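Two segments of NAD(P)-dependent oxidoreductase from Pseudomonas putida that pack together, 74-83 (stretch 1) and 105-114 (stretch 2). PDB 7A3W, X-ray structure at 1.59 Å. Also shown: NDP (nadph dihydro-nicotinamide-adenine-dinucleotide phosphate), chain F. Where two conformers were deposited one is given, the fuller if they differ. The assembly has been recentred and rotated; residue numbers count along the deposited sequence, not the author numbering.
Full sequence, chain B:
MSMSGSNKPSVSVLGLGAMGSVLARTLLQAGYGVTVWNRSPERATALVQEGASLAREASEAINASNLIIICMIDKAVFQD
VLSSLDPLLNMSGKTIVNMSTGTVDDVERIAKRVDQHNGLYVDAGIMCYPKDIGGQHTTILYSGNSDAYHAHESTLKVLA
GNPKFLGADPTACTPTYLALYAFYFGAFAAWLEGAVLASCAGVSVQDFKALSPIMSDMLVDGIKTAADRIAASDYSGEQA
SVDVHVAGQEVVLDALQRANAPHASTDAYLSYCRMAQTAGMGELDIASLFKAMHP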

# COMPACT_ATOMS: atom_id res chain seq x y z
N ASP B 74 -5.55 6.30 -24.24
CA ASP B 74 -6.00 4.89 -24.11
C ASP B 74 -5.76 4.12 -25.41
O ASP B 74 -5.44 4.71 -26.46
CB ASP B 74 -7.44 4.78 -23.61
CG ASP B 74 -8.48 5.36 -24.54
OD1 ASP B 74 -8.23 5.40 -25.76
OD2 ASP B 74 -9.54 5.75 -24.03
N LYS B 75 -5.89 2.79 -25.33
CA LYS B 75 -5.69 1.91 -26.49
C LYS B 75 -6.76 2.17 -27.55
O LYS B 75 -6.44 2.09 -28.73
CB LYS B 75 -5.65 0.46 -26.01
CG LYS B 75 -4.44 0.14 -25.14
CD LYS B 75 -4.29 -1.34 -24.84
CE LYS B 75 -3.40 -1.69 -23.67
NZ LYS B 75 -1.98 -1.28 -23.89
N ALA B 76 -8.00 2.48 -27.15
CA ALA B 76 -9.11 2.79 -28.09
C ALA B 76 -8.71 3.89 -29.08
O ALA B 76 -8.93 3.72 -30.30
CB ALA B 76 -10.36 3.18 -27.32
N VAL B 77 -8.08 4.97 -28.64
CA VAL B 77 -7.73 6.06 -29.61
C VAL B 77 -6.60 5.60 -30.53
O VAL B 77 -6.55 6.08 -31.67
CB VAL B 77 -7.44 7.42 -28.94
CG1 VAL B 77 -8.62 7.85 -28.06
CG2 VAL B 77 -6.14 7.45 -28.17
N PHE B 78 -5.75 4.65 -30.14
CA PHE B 78 -4.75 4.09 -31.08
C PHE B 78 -5.45 3.23 -32.13
O PHE B 78 -5.03 3.22 -33.29
CB PHE B 78 -3.67 3.31 -30.34
CG PHE B 78 -2.61 2.80 -31.27
CD1 PHE B 78 -1.93 3.67 -32.13
CD2 PHE B 78 -2.33 1.45 -31.35
CE1 PHE B 78 -0.95 3.19 -32.99
CE2 PHE B 78 -1.37 0.97 -32.23
CZ PHE B 78 -0.69 1.84 -33.06
N GLN B 79 -6.53 2.55 -31.76
CA GLN B 79 -7.37 1.83 -32.74
C GLN B 79 -7.89 2.81 -33.81
O GLN B 79 -7.87 2.48 -35.00
CB GLN B 79 -8.48 1.06 -32.02
CG GLN B 79 -9.42 0.32 -32.96
CD GLN B 79 -8.81 -0.92 -33.56
OE1 GLN B 79 -7.60 -1.13 -33.53
NE2 GLN B 79 -9.66 -1.78 -34.12
N ASP B 80 -8.32 4.01 -33.41
CA ASP B 80 -8.78 5.08 -34.34
C ASP B 80 -7.62 5.53 -35.24
O ASP B 80 -7.82 5.73 -36.45
CB ASP B 80 -9.36 6.27 -33.58
CG ASP B 80 -10.60 5.91 -32.79
OD1 ASP B 80 -11.26 4.92 -33.14
OD2 ASP B 80 -10.88 6.62 -31.82
N VAL B 81 -6.42 5.69 -34.68
CA VAL B 81 -5.21 6.02 -35.48
C VAL B 81 -4.98 4.92 -36.54
O VAL B 81 -4.79 5.26 -37.71
CB VAL B 81 -3.99 6.24 -34.58
CG1 VAL B 81 -2.69 6.26 -35.39
CG2 VAL B 81 -4.16 7.50 -33.74
N LEU B 82 -4.99 3.65 -36.14
CA LEU B 82 -4.85 2.50 -37.08
C LEU B 82 -5.91 2.60 -38.19
O LEU B 82 -5.55 2.44 -39.36
CB LEU B 82 -5.00 1.19 -36.30
CG LEU B 82 -3.70 0.44 -35.95
CD1 LEU B 82 -2.47 1.33 -35.93
CD2 LEU B 82 -3.84 -0.29 -34.62
N SER B 83 -7.17 2.89 -37.84
CA SER B 83 -8.33 2.94 -38.78
C SER B 83 -8.13 4.01 -39.86
O SER B 83 -8.75 3.87 -40.92
CB SER B 83 -9.61 3.17 -38.06
OG SER B 83 -10.03 1.98 -37.44
PA NDP F . -2.33 13.05 -21.06
O1A NDP F . -1.25 13.99 -20.61
O2A NDP F . -3.80 13.36 -20.86
O5B NDP F . -2.08 12.79 -22.62
C5B NDP F . -3.07 12.12 -23.41
C4B NDP F . -2.49 11.97 -24.80
O4B NDP F . -3.44 11.26 -25.65
C3B NDP F . -2.17 13.28 -25.52
O3B NDP F . -1.08 13.04 -26.39
C2B NDP F . -3.47 13.52 -26.27
O2B NDP F . -3.41 14.36 -27.43
C1B NDP F . -3.71 12.09 -26.75
N9A NDP F . -5.07 11.87 -27.20
C8A NDP F . -6.24 11.95 -26.50
N7A NDP F . -7.30 11.69 -27.24
C5A NDP F . -6.78 11.39 -28.49
C6A NDP F . -7.38 11.02 -29.71
N6A NDP F . -8.69 10.87 -29.88
N1A NDP F . -6.56 10.80 -30.76
C2A NDP F . -5.23 10.95 -30.60
N3A NDP F . -4.56 11.30 -29.51
C4A NDP F . -5.40 11.51 -28.48
O3 NDP F . -2.11 11.56 -20.53
PN NDP F . -0.73 10.92 -19.99
O1N NDP F . -0.69 11.25 -18.55
O2N NDP F . 0.42 11.35 -20.85
O5D NDP F . -1.07 9.37 -20.11
C5D NDP F . -0.95 8.63 -21.34
C4D NDP F . -1.14 7.16 -21.04
O4D NDP F . -0.07 6.70 -20.17
C3D NDP F . -2.46 6.80 -20.34
O3D NDP F . -3.02 5.65 -20.96
C2D NDP F . -2.03 6.60 -18.89
O2D NDP F . -2.93 5.74 -18.20
C1D NDP F . -0.61 6.05 -19.04
N1N NDP F . 0.28 6.36 -17.88
C2N NDP F . 0.53 7.64 -17.45
C3N NDP F . 1.21 7.89 -16.27
C7N NDP F . 1.49 9.27 -15.77
O7N NDP F . 1.99 9.37 -14.65
N7N NDP F . 1.25 10.34 -16.51
C4N NDP F . 1.77 6.75 -15.51
C5N NDP F . 1.48 5.45 -16.07
C6N NDP F . 0.88 5.30 -17.23
P2B NDP F . -3.54 15.95 -27.17
O1X NDP F . -4.78 16.09 -26.29
O2X NDP F . -2.24 16.47 -26.61
O3X NDP F . -3.79 16.39 -28.60
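Stretch 2 (105-114) DDVERIAKRV

No direct hydrogen bond joins these two helices among the atoms modelled; the polar link that can be traced passes through a single water. Water 1 accepts from the backbone Ala76 N at 3.0 Å and donates to the Asp106 OD2 carboxylate oxygen at 2.7 Å, so the first turn of helix 75-83, where amide hydrogens have no helical acceptor, is tied indirectly to an acid on its neighbour. Asp74 serves another of these free amides from within its own stretch: Val77 N donates to Asp74 OD1 at 2.9 Å, an N-cap bond.

Stretch 2 is helical throughout, with phi near -60° and psi near -45°, and belongs to a longer helix that extends beyond both its ends. It runs in nearly the same direction as helix 75-83, crossing at 23° with the axes 9.6 Å apart at closest approach. The register steps along both chains together: CA of Lys75 lies 6.1 Å from CA of Asp106, CA of Gln79 6.3 Å from CA of Ile110, and CA of Leu82 7.4 Å from CA of Arg113. Spacings of four and then three residues keep one face of each helix turned to the other.

The central rule is a knob in a hole. Ile110, with chi1 m and chi2 t, sits among Lys75, Phe78, Gln79 and Leu82. Its CA-to-CB bond points sideways, yet the end of the side chain comes nearer the partner. Ile110 CD1 lies 3.6 Å from the backbone Lys75 O and 3.7 Å from Lys75 CB, while Ile110 CG2 meets the edge of the Phe78 ring at CE2, 3.9 Å away, and Leu82 CD2 at 4.2 Å.

Lys75 shows how a charged residue can be buried at such a contact. Its CB packs 3.6 Å from Asp106 CB, and its CE lies 3.6 Å from Val107 CG2; the end of the chain leads away, and NZ is hydrogen-bonded elsewhere in the structure. Aliphatic carbons thus cover the neighbour while the ammonium is satisfied off the contact.

Further along, long polar side chains supply much of the cover. Gln79 OE1 approaches Arg113 CD at 3.5 Å and Ile110 CG1 at 3.9 Å, and its NE2 lies 4.0 Å from Arg109 CB. Leu82 CD2 rests 4.1 Å from Arg113 CB, so the arginine contributes its methylenes here. In all, 520 Å² is buried, summed over both sides.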

# COMPACT_ATOMS: atom_id res chain seq x y z
N ASP B 105 -9.56 -6.63 -24.62
CA ASP B 105 -10.29 -6.59 -25.91
C ASP B 105 -9.61 -5.60 -26.88
O ASP B 105 -9.40 -5.96 -28.07
CB ASP B 105 -11.77 -6.22 -25.71
CG ASP B 105 -12.60 -7.25 -24.96
OD1 ASP B 105 -12.01 -8.18 -24.35
OD2 ASP B 105 -13.85 -7.14 -24.98
N ASP B 106 -9.21 -4.43 -26.40
CA ASP B 106 -8.46 -3.44 -27.20
C ASP B 106 -7.16 -4.08 -27.69
O ASP B 106 -6.82 -3.90 -28.86
CB ASP B 106 -8.06 -2.18 -26.41
CG ASP B 106 -9.20 -1.28 -25.97
OD1 ASP B 106 -10.16 -1.18 -26.71
OD2 ASP B 106 -9.07 -0.68 -24.88
N VAL B 107 -6.45 -4.77 -26.80
CA VAL B 107 -5.11 -5.35 -27.12
C VAL B 107 -5.31 -6.37 -28.24
O VAL B 107 -4.53 -6.37 -29.19
CB VAL B 107 -4.49 -6.01 -25.88
CG1 VAL B 107 -3.26 -6.83 -26.25
CG2 VAL B 107 -4.20 -4.99 -24.80
N GLU B 108 -6.35 -7.19 -28.14
CA GLU B 108 -6.61 -8.26 -29.13
C GLU B 108 -6.87 -7.62 -30.50
O GLU B 108 -6.26 -8.08 -31.49
CB GLU B 108 -7.74 -9.18 -28.67
CG GLU B 108 -7.28 -10.14 -27.59
CD GLU B 108 -8.27 -11.18 -27.11
OE1 GLU B 108 -9.50 -10.94 -27.19
OE2 GLU B 108 -7.79 -12.24 -26.67
N ARG B 109 -7.72 -6.60 -30.56
CA ARG B 109 -8.05 -5.87 -31.81
C ARG B 109 -6.78 -5.24 -32.39
O ARG B 109 -6.54 -5.39 -33.61
CB ARG B 109 -9.13 -4.82 -31.55
CG ARG B 109 -10.51 -5.41 -31.30
CD ARG B 109 -11.61 -4.37 -31.34
NE ARG B 109 -12.93 -4.99 -31.25
N ILE B 110 -5.98 -4.59 -31.55
CA ILE B 110 -4.75 -3.89 -32.00
C ILE B 110 -3.75 -4.91 -32.53
O ILE B 110 -3.23 -4.68 -33.64
CB ILE B 110 -4.18 -2.99 -30.90
CG1 ILE B 110 -5.12 -1.82 -30.64
CG2 ILE B 110 -2.79 -2.52 -31.27
CD1 ILE B 110 -4.87 -1.14 -29.31
N ALA B 111 -3.52 -6.00 -31.80
CA ALA B 111 -2.54 -7.04 -32.22
C ALA B 111 -2.92 -7.57 -33.61
O ALA B 111 -2.02 -7.78 -34.43
CB ALA B 111 -2.47 -8.15 -31.20
N LYS B 112 -4.22 -7.75 -33.87
CA LYS B 112 -4.75 -8.27 -35.14
C LYS B 112 -4.44 -7.27 -36.25
O LYS B 112 -3.80 -7.67 -37.24
CB LYS B 112 -6.26 -8.54 -34.97
CG LYS B 112 -6.96 -9.18 -36.14
CD LYS B 112 -8.46 -8.87 -36.20
N ARG B 113 -4.84 -6.00 -36.08
CA ARG B 113 -4.60 -4.92 -37.07
C ARG B 113 -3.09 -4.79 -37.34
O ARG B 113 -2.76 -4.73 -38.52
CB ARG B 113 -5.22 -3.60 -36.60
CG ARG B 113 -6.74 -3.58 -36.61
CD ARG B 113 -7.28 -2.17 -36.89
NE ARG B 113 -8.24 -2.15 -37.98
CZ ARG B 113 -7.92 -2.21 -39.28
NH1 ARG B 113 -6.65 -2.26 -39.67
NH2 ARG B 113 -8.88 -2.20 -40.19
N VAL B 114 -2.23 -4.80 -36.32
CA VAL B 114 -0.76 -4.63 -36.53
C VAL B 114 -0.27 -5.82 -37.36
O VAL B 114 0.51 -5.61 -38.33
CB VAL B 114 0.02 -4.45 -35.21
CG1 VAL B 114 1.53 -4.58 -35.41
CG2 VAL B 114 -0.33 -3.12 -34.54
O HOH W 1 -8.91 1.93 -24.35